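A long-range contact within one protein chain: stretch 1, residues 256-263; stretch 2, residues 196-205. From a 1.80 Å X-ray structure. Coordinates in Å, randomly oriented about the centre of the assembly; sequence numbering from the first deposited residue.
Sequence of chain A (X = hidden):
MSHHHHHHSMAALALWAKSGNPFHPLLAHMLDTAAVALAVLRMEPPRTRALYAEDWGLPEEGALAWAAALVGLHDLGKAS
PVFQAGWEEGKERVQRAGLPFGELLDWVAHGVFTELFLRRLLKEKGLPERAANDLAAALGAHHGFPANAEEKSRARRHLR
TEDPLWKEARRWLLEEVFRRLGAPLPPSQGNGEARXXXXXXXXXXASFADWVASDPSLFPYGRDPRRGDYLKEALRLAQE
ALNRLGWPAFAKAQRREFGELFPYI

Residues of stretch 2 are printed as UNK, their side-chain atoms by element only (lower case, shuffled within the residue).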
# COMPACT_ATOMS: atom_id res chain seq x y z
N ARG A 256 -2.36 19.27 -6.45
CA ARG A 256 -3.74 18.80 -6.56
C ARG A 256 -3.78 17.69 -7.59
O ARG A 256 -3.40 17.92 -8.73
CB ARG A 256 -4.65 19.98 -6.97
CG ARG A 256 -5.92 19.61 -7.75
CD ARG A 256 -7.13 19.43 -6.83
NE ARG A 256 -7.55 20.68 -6.22
CZ ARG A 256 -8.60 20.81 -5.40
NH1 ARG A 256 -9.36 19.76 -5.09
NH2 ARG A 256 -8.90 22.00 -4.89
N GLU A 257 -4.26 16.50 -7.23
CA GLU A 257 -4.28 15.35 -8.16
C GLU A 257 -5.63 14.65 -8.02
O GLU A 257 -5.98 14.21 -6.93
CB GLU A 257 -3.15 14.33 -7.79
CG GLU A 257 -1.72 14.89 -7.93
CD GLU A 257 -0.61 13.82 -7.74
OE1 GLU A 257 0.13 13.91 -6.73
OE2 GLU A 257 -0.48 12.92 -8.61
N PHE A 258 -6.41 14.57 -9.10
CA PHE A 258 -7.64 13.74 -9.07
C PHE A 258 -8.53 14.05 -7.87
O PHE A 258 -9.17 13.15 -7.28
CB PHE A 258 -7.28 12.26 -9.08
CG PHE A 258 -6.13 11.95 -10.01
CD1 PHE A 258 -6.30 12.07 -11.39
CD2 PHE A 258 -4.88 11.58 -9.51
CE1 PHE A 258 -5.24 11.80 -12.26
CE2 PHE A 258 -3.80 11.33 -10.35
CZ PHE A 258 -3.97 11.44 -11.73
N GLY A 259 -8.69 15.33 -7.58
CA GLY A 259 -9.59 15.72 -6.52
C GLY A 259 -9.12 15.51 -5.09
O GLY A 259 -9.95 15.59 -4.15
N GLU A 260 -7.83 15.27 -4.89
CA GLU A 260 -7.24 15.19 -3.53
C GLU A 260 -5.97 16.03 -3.51
O GLU A 260 -5.48 16.48 -4.58
CB GLU A 260 -6.94 13.73 -3.11
CG GLU A 260 -5.92 13.01 -4.00
CD GLU A 260 -5.94 11.47 -3.86
OE1 GLU A 260 -6.72 10.92 -3.07
OE2 GLU A 260 -5.13 10.76 -4.54
N LEU A 261 -5.46 16.28 -2.32
CA LEU A 261 -4.39 17.26 -2.13
C LEU A 261 -3.22 16.66 -1.36
O LEU A 261 -3.43 15.89 -0.39
CB LEU A 261 -4.91 18.48 -1.31
CG LEU A 261 -6.07 19.23 -1.96
CD1 LEU A 261 -6.78 20.23 -0.97
CD2 LEU A 261 -5.60 19.97 -3.23
N PHE A 262 -2.01 17.08 -1.72
CA PHE A 262 -0.81 16.69 -0.98
C PHE A 262 0.09 17.92 -0.86
O PHE A 262 0.05 18.78 -1.72
CB PHE A 262 -0.04 15.59 -1.77
CG PHE A 262 -0.87 14.35 -2.04
CD1 PHE A 262 -1.14 13.45 -1.04
CD2 PHE A 262 -1.40 14.12 -3.31
CE1 PHE A 262 -1.92 12.32 -1.29
CE2 PHE A 262 -2.18 12.98 -3.53
CZ PHE A 262 -2.44 12.11 -2.53
N PRO A 263 0.94 17.96 0.16
CA PRO A 263 2.00 19.00 0.15
C PRO A 263 2.98 18.84 -1.04
O PRO A 263 3.40 17.71 -1.40
CB PRO A 263 2.72 18.78 1.49
CG PRO A 263 2.50 17.31 1.80
CD PRO A 263 1.11 17.00 1.27
N UNK A 196 -12.32 5.35 -13.42
CA UNK A 196 -10.90 5.70 -13.54
C UNK A 196 -10.43 6.68 -12.46
O UNK A 196 -9.36 6.50 -11.91
c UNK A 196 -13.08 5.65 -14.65
c UNK A 196 -10.83 6.37 -14.91
c UNK A 196 -12.01 5.79 -15.66
N UNK A 197 -11.18 7.75 -12.19
CA UNK A 197 -10.73 8.67 -11.15
C UNK A 197 -10.57 8.01 -9.76
O UNK A 197 -9.78 8.47 -8.95
o UNK A 197 -10.34 12.61 -11.59
c UNK A 197 -11.71 9.84 -11.00
c UNK A 197 -11.73 10.76 -12.19
c UNK A 197 -10.49 11.58 -12.32
o UNK A 197 -9.68 11.21 -13.20
N UNK A 198 -11.38 7.00 -9.45
CA UNK A 198 -11.25 6.31 -8.18
C UNK A 198 -9.91 5.59 -8.14
O UNK A 198 -9.25 5.56 -7.11
c UNK A 198 -12.36 5.29 -8.04
N UNK A 199 -9.54 4.98 -9.24
CA UNK A 199 -8.28 4.23 -9.28
C UNK A 199 -7.09 5.17 -9.21
O UNK A 199 -6.12 4.89 -8.52
c UNK A 199 -8.25 3.41 -10.59
c UNK A 199 -6.90 2.67 -10.80
c UNK A 199 -9.42 2.45 -10.56
N UNK A 200 -7.17 6.28 -9.92
CA UNK A 200 -6.09 7.27 -9.93
C UNK A 200 -5.96 7.91 -8.52
O UNK A 200 -4.86 8.29 -8.09
c UNK A 200 -4.73 7.47 -12.75
c UNK A 200 -6.90 8.71 -13.52
c UNK A 200 -6.23 7.77 -12.45
c UNK A 200 -6.38 8.34 -11.00
N UNK A 201 -7.09 8.10 -7.84
CA UNK A 201 -7.02 8.63 -6.47
C UNK A 201 -6.19 7.67 -5.59
O UNK A 201 -5.38 8.13 -4.77
c UNK A 201 -12.01 10.52 -7.24
n UNK A 201 -11.48 9.95 -6.16
c UNK A 201 -8.96 10.26 -6.14
n UNK A 201 -11.47 11.63 -7.74
n UNK A 201 -13.09 10.02 -7.81
c UNK A 201 -8.44 8.86 -5.87
c UNK A 201 -10.33 10.51 -5.45
N UNK A 202 -6.40 6.36 -5.72
CA UNK A 202 -5.61 5.40 -4.94
C UNK A 202 -4.13 5.41 -5.36
O UNK A 202 -3.22 5.28 -4.51
c UNK A 202 -7.58 3.92 -4.32
c UNK A 202 -5.21 2.90 -4.56
c UNK A 202 -6.21 3.99 -5.07
N UNK A 203 -3.90 5.51 -6.67
CA UNK A 203 -2.54 5.59 -7.19
C UNK A 203 -1.73 6.71 -6.53
O UNK A 203 -0.63 6.47 -6.04
c UNK A 203 -1.37 8.43 -10.17
c UNK A 203 -2.59 5.83 -8.71
c UNK A 203 -1.23 5.78 -9.41
s UNK A 203 -0.29 7.31 -9.27
N UNK A 204 -2.29 7.93 -6.58
CA UNK A 204 -1.57 9.10 -6.04
C UNK A 204 -1.40 8.95 -4.52
O UNK A 204 -0.36 9.32 -3.95
c UNK A 204 -2.37 10.39 -6.39
N UNK A 205 -2.43 8.42 -3.86
CA UNK A 205 -2.36 8.29 -2.39
C UNK A 205 -1.25 7.31 -2.04
O UNK A 205 -0.49 7.55 -1.10
c UNK A 205 -3.70 7.78 -1.83
c UNK A 205 -3.75 7.58 -0.30
c UNK A 205 -5.15 6.93 0.06
c UNK A 205 -3.54 8.89 0.43
O HOH W 1 1.10 11.82 -5.23

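Position 196 opens the helix with three side-chain carbons that close a ring onto its own backbone N. None comes near stretch 1. This is Pro-196; a proline lacks an amide hydrogen, which costs little in the first turn of a helix, and its carbonyl O still accepts the bond from the backbone N of position 200.

Position 197 has three side-chain carbons in a row, the third carrying two oxygens. Its CA-to-CB bond points sideways, but the chain bends so that its end comes nearer, and one of its oxygens lies 3.9 Å from Phe-258 CA. This is Glu-197; a flexible acid suits this partly exposed place, its OE1 touching the turn.

Position 198 bears a single carbon, directed away from stretch 1, and is Ala-198, a small residue in buried surroundings. Position 199 has one carbon carrying two more, out of reach of stretch 1. The fork is that of Val-199, a compact, branched apolar side chain suited to a buried site that does not face stretch 1.

Position 200 shows four carbons forked at the second, with the CA-to-CB bond pointing toward stretch 1. Its CB sits 3.6 Å from the centroid of the Phe-258 ring, almost on the ring normal, a CH-pi contact over one face, and one of its branch-end carbons lies 3.7 Å from Phe-258 CE1. This is Leu-200, whose branched chain gives the aromatic ring an apolar surface to rest on.

Position 201 has three carbons, a nitrogen, then a carbon bearing two more nitrogens. The chain sets off sideways, and one terminal nitrogen donates a hydrogen bond to Phe-258 O at 2.8 Å. This is Arg-201, long enough to carry its guanidinium to the turn. The carbonyl lies at the edge of the guanidinium, near its plane, where the N-H bonds point; NE and NH2 are bonded elsewhere in the structure.

Position 202 repeats the pattern of one carbon carrying two, directed away: Val-202, again compact and apolar for a buried site clear of stretch 1.

Position 203 is an unbranched run of two carbons, a sulfur and a carbon, the last 3.8 Å from Phe-258 CE2. This is Met-203, whose flexible apolar chain can start sideways and still bring its methyl to the ring.

Position 204 has one carbon pointing toward stretch 1. This CB lies 3.3 Å from Glu-260 OE2, 3.9 Å from Glu-257 OE2 and 3.9 Å from Phe-262 CE2. It is Ala-204, whose small methyl fits among three neighbours.

Position 205 has four carbons forked at the second, one 4.2 Å from Phe-262 CE1. This is Leu-205, adding apolar cover beside that buried ring.

The contact sets a type I' turn, Glu-257 to Glu-260, against the helix. Phe-258 provides the greatest covered area, packing on Leu-200, Met-203 and Ala-204, while its carbonyl is held by Arg-201. Gly-259 suits the turn because a CB there would jam against the preceding carbonyl O. Farther along, Glu-260 OE2 approaches Arg-201 O to 2.7 Å, and a water donates to both Ala-204 O and Glu-257 OE1, bridging helix and strand.

Stretch 2 (196-205) PEAVLRVMAL
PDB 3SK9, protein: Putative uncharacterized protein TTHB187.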